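SusD-like carbohydrate binding protein (Bacteroides vulgatus, PDB 3LEW) probably binds carbohydrate at the outer membrane, as a SusD-family protein thought to take part in nutrient binding. Local coordinates at residues 16-28 against 107-121. Residues are numbered along the deposited sequence; the frame is centred on the assembly and turned at random.
Sequences FGKTGDAEKVLNG and AEGTQADRNRIKGQA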
loop_
_atom_site.group_PDB
_atom_site.type_symbol
_atom_site.label_atom_id
_atom_site.label_comp_id
_atom_site.label_asym_id
_atom_site.label_seq_id
_atom_site.Cartn_x
_atom_site.Cartn_y
_atom_site.Cartn_z
ATOM N N PHE A 16 -30.228 2.411 -12.758
ATOM C CA PHE A 16 -30.531 2.914 -11.376
ATOM C C PHE A 16 -32.029 2.788 -11.060
ATOM O O PHE A 16 -32.869 2.962 -11.961
ATOM C CB PHE A 16 -30.100 4.392 -11.211
ATOM C CG PHE A 16 -28.623 4.567 -10.880
ATOM C CD1 PHE A 16 -28.069 3.985 -9.724
ATOM C CD2 PHE A 16 -27.793 5.334 -11.713
ATOM C CE1 PHE A 16 -26.715 4.149 -9.415
ATOM C CE2 PHE A 16 -26.425 5.498 -11.404
ATOM C CZ PHE A 16 -25.890 4.892 -10.256
ATOM N N GLY A 17 -32.345 2.529 -9.784
ATOM C CA GLY A 17 -33.711 2.400 -9.309
ATOM C C GLY A 17 -33.914 1.763 -7.939
ATOM O O GLY A 17 -34.757 2.210 -7.172
ATOM N N LYS A 18 -33.180 0.694 -7.640
ATOM C CA LYS A 18 -33.324 -0.022 -6.382
ATOM C C LYS A 18 -31.974 -0.051 -5.696
ATOM O O LYS A 18 -30.953 0.182 -6.324
ATOM C CB LYS A 18 -33.783 -1.461 -6.619
ATOM C CG LYS A 18 -35.058 -1.587 -7.438
ATOM C CD LYS A 18 -35.500 -3.031 -7.532
ATOM C CE LYS A 18 -36.816 -3.180 -8.316
ATOM N NZ LYS A 18 -36.707 -2.451 -9.634
ATOM N N THR A 19 -31.981 -0.288 -4.392
ATOM C CA THR A 19 -30.737 -0.410 -3.642
ATOM C C THR A 19 -29.770 -1.393 -4.309
ATOM O O THR A 19 -28.586 -1.092 -4.431
ATOM C CB THR A 19 -30.984 -0.794 -2.150
ATOM O OG1 THR A 19 -31.821 -1.954 -2.091
ATOM C CG2 THR A 19 -31.652 0.404 -1.361
ATOM N N GLY A 20 -30.267 -2.554 -4.761
ATOM C CA GLY A 20 -29.417 -3.555 -5.446
ATOM C C GLY A 20 -28.670 -2.977 -6.659
ATOM O O GLY A 20 -27.531 -3.364 -6.959
ATOM N N ASP A 21 -29.331 -2.048 -7.354
ATOM C CA ASP A 21 -28.804 -1.421 -8.565
ATOM C C ASP A 21 -27.634 -0.508 -8.203
ATOM O O ASP A 21 -26.630 -0.477 -8.909
ATOM C CB ASP A 21 -29.887 -0.574 -9.309
ATOM C CG ASP A 21 -31.034 -1.389 -9.832
ATOM O OD1 ASP A 21 -30.776 -2.471 -10.397
ATOM O OD2 ASP A 21 -32.217 -0.968 -9.687
ATOM N N ALA A 22 -27.752 0.209 -7.080
ATOM C CA ALA A 22 -26.668 1.060 -6.591
ATOM C C ALA A 22 -25.488 0.194 -6.174
ATOM O O ALA A 22 -24.329 0.483 -6.496
ATOM C CB ALA A 22 -27.146 1.915 -5.433
ATOM N N GLU A 23 -25.773 -0.881 -5.463
ATOM C CA GLU A 23 -24.710 -1.778 -5.038
ATOM C C GLU A 23 -23.975 -2.366 -6.241
ATOM O O GLU A 23 -22.734 -2.537 -6.196
ATOM C CB GLU A 23 -25.272 -2.868 -4.130
ATOM C CG GLU A 23 -24.239 -3.882 -3.693
ATOM C CD GLU A 23 -24.600 -4.545 -2.368
ATOM O OE1 GLU A 23 -25.618 -5.240 -2.279
ATOM O OE2 GLU A 23 -23.842 -4.398 -1.411
ATOM N N LYS A 24 -24.687 -2.636 -7.328
ATOM C CA LYS A 24 -24.039 -3.182 -8.504
ATOM C C LYS A 24 -23.019 -2.201 -9.066
ATOM O O LYS A 24 -21.928 -2.601 -9.456
ATOM C CB LYS A 24 -25.030 -3.576 -9.570
ATOM C CG LYS A 24 -24.377 -4.319 -10.737
ATOM N N VAL A 25 -23.374 -0.918 -9.130
ATOM C CA VAL A 25 -22.412 0.083 -9.581
ATOM C C VAL A 25 -21.173 0.153 -8.683
ATOM O O VAL A 25 -19.996 0.271 -9.154
ATOM C CB VAL A 25 -23.067 1.454 -9.754
ATOM C CG1 VAL A 25 -22.002 2.516 -10.109
ATOM C CG2 VAL A 25 -24.168 1.382 -10.807
ATOM N N LEU A 26 -21.397 0.127 -7.372
ATOM C CA LEU A 26 -20.281 0.116 -6.443
ATOM C C LEU A 26 -19.393 -1.117 -6.600
ATOM O O LEU A 26 -18.137 -1.008 -6.548
ATOM C CB LEU A 26 -20.789 0.226 -5.005
ATOM C CG LEU A 26 -20.053 1.045 -3.965
ATOM C CD1 LEU A 26 -19.765 2.472 -4.550
ATOM C CD2 LEU A 26 -20.949 1.133 -2.710
ATOM N N ASN A 27 -20.019 -2.283 -6.784
ATOM C CA ASN A 27 -19.266 -3.534 -6.973
ATOM C C ASN A 27 -18.433 -3.444 -8.242
ATOM O O ASN A 27 -17.282 -3.918 -8.262
ATOM C CB ASN A 27 -20.200 -4.749 -7.093
ATOM C CG ASN A 27 -20.904 -5.094 -5.796
ATOM O OD1 ASN A 27 -20.492 -4.657 -4.717
ATOM N ND2 ASN A 27 -21.994 -5.901 -5.903
ATOM N N GLY A 28 -19.008 -2.845 -9.294
ATOM C CA GLY A 28 -18.281 -2.672 -10.567
ATOM C C GLY A 28 -17.076 -1.740 -10.423
ATOM O O GLY A 28 -15.972 -2.022 -10.953
ATOM N N ALA A 107 -33.288 5.368 -3.942
ATOM C CA ALA A 107 -33.305 3.942 -4.304
ATOM C C ALA A 107 -34.417 3.196 -3.541
ATOM O O ALA A 107 -34.510 3.317 -2.329
ATOM C CB ALA A 107 -31.945 3.315 -4.012
ATOM N N GLU A 108 -35.241 2.433 -4.245
ATOM C CA GLU A 108 -36.261 1.578 -3.598
ATOM C C GLU A 108 -35.586 0.458 -2.790
ATOM O O GLU A 108 -34.689 -0.217 -3.295
ATOM C CB GLU A 108 -37.198 0.978 -4.645
ATOM C CG GLU A 108 -38.146 -0.086 -4.092
ATOM C CD GLU A 108 -39.042 -0.700 -5.162
ATOM O OE1 GLU A 108 -39.239 -0.054 -6.222
ATOM O OE2 GLU A 108 -39.572 -1.820 -4.933
ATOM N N GLY A 109 -36.016 0.277 -1.547
ATOM C CA GLY A 109 -35.402 -0.683 -0.639
ATOM C C GLY A 109 -35.628 -0.248 0.787
ATOM O O GLY A 109 -36.484 0.604 1.050
ATOM N N THR A 110 -34.862 -0.822 1.706
ATOM C CA THR A 110 -34.921 -0.465 3.115
ATOM C C THR A 110 -34.045 0.752 3.407
ATOM O O THR A 110 -33.025 0.993 2.750
ATOM C CB THR A 110 -34.507 -1.599 4.029
ATOM O OG1 THR A 110 -33.106 -1.907 3.869
ATOM C CG2 THR A 110 -35.386 -2.879 3.750
ATOM N N GLN A 111 -34.411 1.492 4.439
ATOM C CA GLN A 111 -33.582 2.605 4.875
ATOM C C GLN A 111 -32.244 2.099 5.389
ATOM O O GLN A 111 -31.200 2.758 5.179
ATOM C CB GLN A 111 -34.284 3.450 5.943
ATOM C CG GLN A 111 -33.553 4.736 6.287
ATOM C CD GLN A 111 -33.454 5.638 5.110
ATOM O OE1 GLN A 111 -34.460 5.883 4.439
ATOM N NE2 GLN A 111 -32.259 6.195 4.866
ATOM N N ALA A 112 -32.243 0.931 6.040
ATOM C CA ALA A 112 -30.980 0.288 6.444
ATOM C C ALA A 112 -30.024 0.107 5.268
ATOM O O ALA A 112 -28.844 0.493 5.349
ATOM C CB ALA A 112 -31.240 -1.069 7.107
ATOM N N ASP A 113 -30.526 -0.462 4.177
ATOM C CA ASP A 113 -29.702 -0.659 2.981
ATOM C C ASP A 113 -29.284 0.653 2.330
ATOM O O ASP A 113 -28.133 0.790 1.947
ATOM C CB ASP A 113 -30.393 -1.551 1.975
ATOM C CG ASP A 113 -30.437 -3.005 2.443
ATOM O OD1 ASP A 113 -29.597 -3.367 3.309
ATOM O OD2 ASP A 113 -31.263 -3.780 1.912
ATOM N N ARG A 114 -30.188 1.633 2.269
ATOM C CA ARG A 114 -29.763 2.923 1.753
ATOM C C ARG A 114 -28.621 3.497 2.587
ATOM O O ARG A 114 -27.636 4.009 2.025
ATOM C CB ARG A 114 -30.918 3.926 1.659
ATOM C CG ARG A 114 -31.867 3.709 0.462
ATOM C CD ARG A 114 -32.914 4.827 0.288
ATOM N NE ARG A 114 -33.850 4.818 1.388
ATOM C CZ ARG A 114 -34.914 4.011 1.461
ATOM N NH1 ARG A 114 -35.226 3.189 0.467
ATOM N NH2 ARG A 114 -35.684 4.032 2.529
ATOM N N ASN A 115 -28.742 3.470 3.917
ATOM C CA ASN A 115 -27.670 4.039 4.759
ATOM C C ASN A 115 -26.348 3.324 4.558
ATOM O O ASN A 115 -25.297 3.957 4.381
ATOM C CB ASN A 115 -28.033 3.992 6.253
ATOM C CG ASN A 115 -29.179 4.904 6.636
ATOM O OD1 ASN A 115 -29.640 5.755 5.874
ATOM N ND2 ASN A 115 -29.667 4.702 7.862
ATOM N N ARG A 116 -26.393 1.990 4.576
ATOM C CA ARG A 116 -25.193 1.169 4.508
ATOM C C ARG A 116 -24.483 1.309 3.164
ATOM O O ARG A 116 -23.244 1.433 3.130
ATOM C CB ARG A 116 -25.559 -0.281 4.802
ATOM C CG ARG A 116 -24.391 -1.227 4.853
ATOM C CD ARG A 116 -24.181 -1.928 3.524
ATOM N NE ARG A 116 -25.332 -2.722 3.123
ATOM C CZ ARG A 116 -25.460 -3.316 1.944
ATOM N NH1 ARG A 116 -24.496 -3.244 1.030
ATOM N NH2 ARG A 116 -26.568 -4.008 1.692
ATOM N N ILE A 117 -25.260 1.310 2.073
ATOM C CA ILE A 117 -24.717 1.504 0.730
ATOM C C ILE A 117 -24.100 2.916 0.562
ATOM O O ILE A 117 -22.968 3.067 0.048
ATOM C CB ILE A 117 -25.750 1.216 -0.364
ATOM C CG1 ILE A 117 -26.118 -0.281 -0.349
ATOM C CG2 ILE A 117 -25.197 1.595 -1.766
ATOM C CD1 ILE A 117 -27.330 -0.613 -1.140
ATOM N N LYS A 118 -24.810 3.925 1.063
ATOM C CA LYS A 118 -24.266 5.292 1.073
ATOM C C LYS A 118 -22.944 5.348 1.835
ATOM O O LYS A 118 -21.952 5.933 1.361
ATOM C CB LYS A 118 -25.284 6.228 1.697
ATOM C CG LYS A 118 -24.859 7.696 1.756
ATOM C CD LYS A 118 -25.950 8.540 2.335
ATOM C CE LYS A 118 -25.557 9.995 2.291
ATOM N NZ LYS A 118 -26.702 10.916 2.666
ATOM N N GLY A 119 -22.886 4.681 2.994
ATOM C CA GLY A 119 -21.658 4.612 3.769
ATOM C C GLY A 119 -20.507 3.934 3.045
ATOM O O GLY A 119 -19.366 4.384 3.082
ATOM N N GLN A 120 -20.823 2.848 2.356
ATOM C CA GLN A 120 -19.816 2.133 1.615
ATOM C C GLN A 120 -19.231 2.988 0.437
ATOM O O GLN A 120 -18.019 2.944 0.163
ATOM C CB GLN A 120 -20.352 0.789 1.129
ATOM C CG GLN A 120 -20.514 -0.253 2.256
ATOM C CD GLN A 120 -21.170 -1.530 1.811
ATOM O OE1 GLN A 120 -22.113 -1.521 0.979
ATOM N NE2 GLN A 120 -20.730 -2.654 2.416
ATOM N N ALA A 121 -20.098 3.723 -0.245
ATOM C CA ALA A 121 -19.697 4.639 -1.313
ATOM C C ALA A 121 -18.817 5.761 -0.791
ATOM O O ALA A 121 -17.786 6.066 -1.376
ATOM C CB ALA A 121 -20.938 5.185 -2.056
HETATM O O HOH W 1 -38.050 0.523 -8.905
HETATM O O HOH W 2 -33.069 -2.745 0.243
#
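CG of E23 stands anti to the backbone N (chi1 177°) and the chain runs on extended, while R116, with the same first torsion, bends at chi2 and chi3; the two side chains thereby meet across the helices. R116 NH1 donates to E23 OE2 at 2.8 Å, within the guanidinium plane but from above the carboxylate plane, the two planes being 38° apart. The same NH1 also donates to Q120 OE1 (2.9 Å); E23 OE2 from the facing helix and Q120 OE1 from its own thus both hold NH1, which helps to set the rotation of the guanidinium, and NH2 adds a weak, long salt bridge to D113 OD1. K199 forms a second salt bridge with E23 OE2. Beside this polar edge, I117 enters as a knob among T19, A22, E23 and L26, its CD1 3.6 Å from T19 O. Helices 19-35 and 111-135 belong to the largely helical region of the SusD fold; the axes of 19-28 and 111-121 run nearly parallel, at 15°, with a closest approach of 10.3 Å. Further along, L26 places CD1 3.9 Å from A121 CB and CD2 against the backbone N of A121. Just ahead of both helices, G17 O accepts from E108 N (3.0 Å) and T19 N donates to E108 O (2.9 Å), a single bridge between backbones around K18. T19 CG2 packs on R114 CG, and a water links T19 OG1 with T110 N and D113 OD2.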